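PDB 2EAB: alpha-fucosidase from Bifidobacterium bifidum, which probably releases L-fucose by hydrolysing alpha-1,2-fucosidic linkages, this chain being the glycoside hydrolase family 95 catalytic part of a longer, probably membrane-anchored protein. Local coordinates for residues Tyr742-Val745 with Glu746-Leu749; Asp759-Ala762 with Pro763-Asp767; Tyr654-Gly657 with Ala658-Lys661. All coordinates share one frame; numbering follows the deposited sequence.

Contact 1. Residues Tyr742-Val745 with Glu746-Leu749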
# COMPACT_ATOMS: atom_id res chain seq x y z
N TYR A 742 -11.26 -16.81 4.87
CA TYR A 742 -12.52 -16.11 5.01
C TYR A 742 -12.82 -15.73 6.46
O TYR A 742 -13.30 -14.64 6.74
CB TYR A 742 -13.69 -16.91 4.42
CG TYR A 742 -15.00 -16.26 4.73
CD1 TYR A 742 -15.38 -15.09 4.08
CD2 TYR A 742 -15.84 -16.78 5.71
CE1 TYR A 742 -16.57 -14.45 4.39
CE2 TYR A 742 -17.04 -16.15 6.03
CZ TYR A 742 -17.40 -14.99 5.36
OH TYR A 742 -18.57 -14.36 5.68
N GLN A 743 -12.54 -16.65 7.37
CA GLN A 743 -12.76 -16.39 8.79
C GLN A 743 -11.93 -15.19 9.27
O GLN A 743 -12.37 -14.42 10.13
CB GLN A 743 -12.44 -17.62 9.63
CG GLN A 743 -13.51 -18.69 9.61
CD GLN A 743 -13.14 -19.84 10.53
OE1 GLN A 743 -13.75 -20.03 11.57
NE2 GLN A 743 -12.11 -20.58 10.16
N LEU A 744 -10.74 -15.02 8.70
CA LEU A 744 -9.90 -13.86 9.00
C LEU A 744 -10.47 -12.57 8.41
O LEU A 744 -10.39 -11.52 9.04
CB LEU A 744 -8.45 -14.09 8.58
CG LEU A 744 -7.71 -15.13 9.42
CD1 LEU A 744 -6.48 -15.61 8.68
CD2 LEU A 744 -7.33 -14.61 10.81
N VAL A 745 -11.04 -12.65 7.21
CA VAL A 745 -11.76 -11.51 6.64
C VAL A 745 -12.91 -11.10 7.56
O VAL A 745 -13.09 -9.91 7.86
CB VAL A 745 -12.28 -11.80 5.21
CG1 VAL A 745 -13.20 -10.69 4.72
CG2 VAL A 745 -11.12 -11.99 4.24
N GLU A 746 -13.68 -12.08 8.03
CA GLU A 746 -14.77 -11.83 8.97
C GLU A 746 -14.27 -11.11 10.21
O GLU A 746 -14.89 -10.15 10.67
CB GLU A 746 -15.39 -13.14 9.43
CG GLU A 746 -16.36 -13.80 8.48
CD GLU A 746 -17.01 -15.01 9.13
OE1 GLU A 746 -16.28 -15.87 9.66
OE2 GLU A 746 -18.26 -15.09 9.11
N LEU A 747 -13.15 -11.58 10.74
CA LEU A 747 -12.58 -10.98 11.94
C LEU A 747 -12.08 -9.56 11.71
O LEU A 747 -12.23 -8.71 12.58
CB LEU A 747 -11.49 -11.87 12.53
CG LEU A 747 -11.98 -13.16 13.21
CD1 LEU A 747 -10.83 -14.13 13.46
CD2 LEU A 747 -12.74 -12.87 14.50
N GLN A 748 -11.51 -9.30 10.53
CA GLN A 748 -11.10 -7.94 10.19
C GLN A 748 -12.31 -7.00 10.15
O GLN A 748 -12.26 -5.90 10.69
CB GLN A 748 -10.36 -7.88 8.85
CG GLN A 748 -9.89 -6.46 8.52
CD GLN A 748 -9.19 -6.34 7.19
OE1 GLN A 748 -9.47 -7.09 6.25
NE2 GLN A 748 -8.28 -5.37 7.09
N LEU A 749 -13.39 -7.45 9.52
CA LEU A 749 -14.59 -6.64 9.41
C LEU A 749 -15.21 -6.38 10.78
O LEU A 749 -15.70 -5.28 11.04
CB LEU A 749 -15.59 -7.26 8.44
CG LEU A 749 -15.46 -6.80 6.98
CD1 LEU A 749 -14.03 -6.94 6.44
CD2 LEU A 749 -16.42 -7.55 6.08
O HOH W 1 -14.40 -15.51 11.69
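The phenol ring of Tyr742 and the carboxylate of Glu746 lie against each other one helical turn apart, with their planes 32° apart. Glu746 CD comes to 3.3 Å from Tyr742 CE2, and Glu746 CG to 3.5 Å from Tyr742 CZ, so the acid's aliphatic part runs beside the outer end of the ring. The ring of Trp809 meets the Tyr742 ring at a steep angle. Glu746 places CG beside its own backbone N (chi1 -79°), and the chain then runs out straight towards the ring. Its OE2 forms a salt bridge with Lys368, which also bonds Tyr742 OH; that hydroxyl has a further hydrogen bond to Glu372. The other carboxylate oxygen faces a water. This water donates to Glu746 OE1 at 2.8 Å and to Gln743 O at 2.8 Å, tying the acid back to the backbone of the previous turn. Along the backbone, Glu746 N donates to Tyr742 O at 2.9 Å, a nearly straight bond of 165°. The next three residues repeat it. Apolar pairs extend the packing: Val745 CG1 lies 4.2 Å from Leu749 CD1, and Leu744 turns to helix 722-734. This is the i to i+4 pattern of an alpha-helix, here helix 738-751 in the mainly helical catalytic domain, whose clan is known for (alpha/alpha)6 barrels.

Contact 2. Residues Asp759-Ala762 with Pro763-Asp767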
# COMPACT_ATOMS: atom_id res chain seq x y z
N ASP A 759 -9.78 0.91 7.83
CA ASP A 759 -9.08 -0.10 8.61
C ASP A 759 -8.42 0.55 9.81
O ASP A 759 -7.90 1.68 9.71
CB ASP A 759 -8.02 -0.78 7.74
CG ASP A 759 -7.11 -1.70 8.52
OD1 ASP A 759 -7.49 -2.86 8.76
OD2 ASP A 759 -5.98 -1.28 8.88
N TYR A 760 -8.40 -0.17 10.92
CA TYR A 760 -7.73 0.35 12.10
C TYR A 760 -6.80 -0.63 12.78
O TYR A 760 -6.98 -1.85 12.71
CB TYR A 760 -8.71 1.01 13.07
CG TYR A 760 -9.61 0.13 13.93
CD1 TYR A 760 -9.14 -0.42 15.12
CD2 TYR A 760 -10.94 -0.08 13.59
CE1 TYR A 760 -9.98 -1.18 15.94
CE2 TYR A 760 -11.79 -0.83 14.40
CZ TYR A 760 -11.30 -1.38 15.57
OH TYR A 760 -12.11 -2.12 16.40
N HIS A 761 -5.81 -0.05 13.44
CA HIS A 761 -4.76 -0.76 14.14
C HIS A 761 -5.05 -1.02 15.64
O HIS A 761 -4.68 -2.09 16.12
CB HIS A 761 -3.42 -0.02 13.91
CG HIS A 761 -2.23 -0.64 14.58
ND1 HIS A 761 -1.93 -0.41 15.90
CD2 HIS A 761 -1.24 -1.42 14.09
CE1 HIS A 761 -0.82 -1.05 16.21
NE2 HIS A 761 -0.38 -1.67 15.13
N ALA A 762 -5.65 -0.12 16.43
CA ALA A 762 -5.97 1.28 16.15
C ALA A 762 -4.69 2.12 16.26
O ALA A 762 -3.69 1.66 16.82
CB ALA A 762 -7.00 1.77 17.16
N PRO A 763 -4.70 3.36 15.74
CA PRO A 763 -5.76 4.10 15.07
C PRO A 763 -5.88 3.71 13.59
O PRO A 763 -5.34 2.68 13.16
CB PRO A 763 -5.30 5.54 15.21
CG PRO A 763 -3.81 5.44 15.11
CD PRO A 763 -3.47 4.18 15.86
N PHE A 764 -6.60 4.53 12.83
CA PHE A 764 -6.73 4.34 11.38
C PHE A 764 -5.36 4.12 10.75
O PHE A 764 -4.45 4.93 10.95
CB PHE A 764 -7.40 5.58 10.76
CG PHE A 764 -7.18 5.74 9.27
CD1 PHE A 764 -7.43 4.71 8.37
CD2 PHE A 764 -6.78 6.97 8.77
CE1 PHE A 764 -7.23 4.90 6.99
CE2 PHE A 764 -6.59 7.17 7.41
CZ PHE A 764 -6.81 6.14 6.52
N GLN A 765 -5.25 3.03 10.00
CA GLN A 765 -4.08 2.69 9.19
C GLN A 765 -4.61 2.11 7.90
O GLN A 765 -5.36 1.13 7.92
CB GLN A 765 -3.20 1.67 9.91
CG GLN A 765 -2.47 2.22 11.13
CD GLN A 765 -1.41 3.23 10.75
OE1 GLN A 765 -1.60 4.45 10.87
NE2 GLN A 765 -0.27 2.74 10.29
N ILE A 766 -4.25 2.71 6.77
CA ILE A 766 -4.83 2.31 5.49
C ILE A 766 -4.32 0.95 4.99
O ILE A 766 -4.97 0.30 4.16
CB ILE A 766 -4.62 3.41 4.43
CG1 ILE A 766 -5.70 3.34 3.34
CG2 ILE A 766 -3.19 3.39 3.87
CD1 ILE A 766 -5.77 4.58 2.47
N ASP A 767 -3.16 0.53 5.50
CA ASP A 767 -2.54 -0.72 5.06
C ASP A 767 -3.54 -1.87 4.97
O ASP A 767 -3.67 -2.52 3.93
CB ASP A 767 -1.31 -1.09 5.90
CG ASP A 767 -1.50 -0.89 7.41
OD1 ASP A 767 -2.57 -1.22 7.97
OD2 ASP A 767 -0.54 -0.43 8.05
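Pro763 and His761 face each other in a tight hairpin-like turn, where Tyr760 and Phe764 form a single antiparallel bridge as a non-hydrogen-bonded pair. Two successive cis peptides, before Ala762 and before Pro763, bend the chain back. Pro763 O accepts from His761 N at 2.8 Å, with the donor 42° out of the carbonyl plane. The same histidine bonds through ND1 to Ala762 O at 2.9 Å, which helps to set the rotation of its ring. Phe764 follows, its CG opposite the backbone N (chi1 160°). This sets CD1 3.3 Å from Asp759 O, which lies in the plane of the ring at its edge. The ring also stacks on Phe758 and touches Trp47 of helix 42-50, while Gln48 accepts from Phe764 N, so the turn joins the catalytic domain to the N-terminal domain. Gln765 N donates to Asp759 O at 3.0 Å and completes the bridge. Its CG packs 3.7 Å from His761 CB. Asp767 lies in helix 767-780. Asp759 OD1 bonds Gln748, while Asp759 OD2 lies 3.5 Å from Asp767 OD1, the two carboxylate planes 72° apart.

Contact 3. Residues Tyr654-Gly657 with Ala658-Lys661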
# COMPACT_ATOMS: atom_id res chain seq x y z
N TYR A 654 18.03 -19.77 12.36
CA TYR A 654 18.76 -20.96 11.94
C TYR A 654 19.31 -21.80 13.09
O TYR A 654 19.67 -22.96 12.89
CB TYR A 654 19.81 -20.63 10.86
CG TYR A 654 19.13 -20.05 9.65
CD1 TYR A 654 18.22 -20.83 8.93
CD2 TYR A 654 19.33 -18.73 9.26
CE1 TYR A 654 17.54 -20.31 7.84
CE2 TYR A 654 18.65 -18.20 8.17
CZ TYR A 654 17.75 -18.99 7.47
OH TYR A 654 17.08 -18.46 6.40
N PHE A 655 19.35 -21.23 14.29
CA PHE A 655 19.71 -22.01 15.48
C PHE A 655 18.52 -22.73 16.14
O PHE A 655 18.68 -23.43 17.15
CB PHE A 655 20.53 -21.20 16.51
CG PHE A 655 19.87 -19.92 17.00
CD1 PHE A 655 18.52 -19.85 17.31
CD2 PHE A 655 20.65 -18.78 17.20
CE1 PHE A 655 17.95 -18.66 17.78
CE2 PHE A 655 20.10 -17.60 17.67
CZ PHE A 655 18.74 -17.54 17.95
N GLU A 656 17.33 -22.57 15.56
CA GLU A 656 16.10 -23.13 16.11
C GLU A 656 16.03 -24.65 15.95
O GLU A 656 16.51 -25.20 14.96
CB GLU A 656 14.91 -22.46 15.42
CG GLU A 656 13.53 -22.84 15.91
CD GLU A 656 12.45 -22.00 15.25
OE1 GLU A 656 11.32 -22.51 15.08
OE2 GLU A 656 12.73 -20.84 14.88
N GLY A 657 15.45 -25.32 16.94
CA GLY A 657 15.16 -26.75 16.85
C GLY A 657 13.65 -26.92 16.80
O GLY A 657 13.03 -26.75 15.75
N ALA A 658 13.06 -27.25 17.95
CA ALA A 658 11.62 -27.19 18.11
C ALA A 658 11.19 -25.73 18.14
O ALA A 658 12.01 -24.83 18.32
CB ALA A 658 11.20 -27.91 19.38
N LEU A 659 9.89 -25.49 17.96
CA LEU A 659 9.36 -24.13 17.94
C LEU A 659 9.73 -23.37 19.21
O LEU A 659 9.48 -23.83 20.32
CB LEU A 659 7.84 -24.17 17.75
CG LEU A 659 7.13 -22.81 17.69
CD1 LEU A 659 7.51 -22.03 16.43
CD2 LEU A 659 5.63 -23.00 17.76
N GLY A 660 10.35 -22.20 19.03
CA GLY A 660 10.75 -21.34 20.15
C GLY A 660 11.93 -21.82 20.98
O GLY A 660 12.21 -21.26 22.04
N LYS A 661 12.62 -22.85 20.49
CA LYS A 661 13.73 -23.47 21.21
C LYS A 661 14.96 -23.58 20.33
O LYS A 661 14.85 -23.63 19.10
CB LYS A 661 13.34 -24.88 21.69
CG LYS A 661 12.03 -24.97 22.48
CD LYS A 661 12.17 -24.40 23.89
CE LYS A 661 10.86 -24.50 24.66
NZ LYS A 661 10.46 -25.91 24.91
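Gly657 N donates to Lys661 O at 2.8 Å and 168°, and inside this link Ala658 to Lys661 form a type II beta turn closed by Lys661 N to Ala658 O at 3.0 Å, with Gly660 at the position whose positive phi favours glycine. The side chain of Glu656 carries the rest. With CG opposite its backbone N (chi1 -176°) and the chain extended, it passes alongside the turn. Glu656 CG sits 3.5 Å from Ala658 O, and Glu656 OE1 reaches 3.8 Å from Leu659 CA. Glu656 CA adds a CA-H...O contact to Lys661 O at 3.3 Å. The carboxylate is buried and held from outside the turn: Gln649 NE2 bonds OE1, and the backbone N of Glu652 bonds OE2. The Leu659 side chain packs on Tyr671 and Asn675. With an alanine in place of Glu656, Gln649 NE2 and Glu652 N would probably lose this acceptor, and the turn would probably be held less firmly to them. Gln649 NE2 also bonds Gly657 O, and Lys651 and Lys663 both bond the backbone oxygen Glu656 O. The buried acid is thus met by neutral N-H donors, while the two lysines on its backbone oxygen may partly offset its negative charge.

Overall arrangement
From the N terminus, contact 3 comes first, closing a short turn in the loop between helices 632-639 and 697-711. Contact 1 follows within helix 738-751, and contact 2 closes the turn in the loop leading to helix 767-780. The three are in series; none encloses or crosses another, and all lie in the family 95 catalytic range. Contacts 1 and 2 adjoin, with centres about 15 Å apart. Gln748 NE2 probably hydrogen-bonds Asp759 OD1 at 3.1 Å, tying the helix to the loop that follows it. Contact 3 stands apart, its centre about 31 Å from that of contact 1 and about 33 Å from that of contact 2.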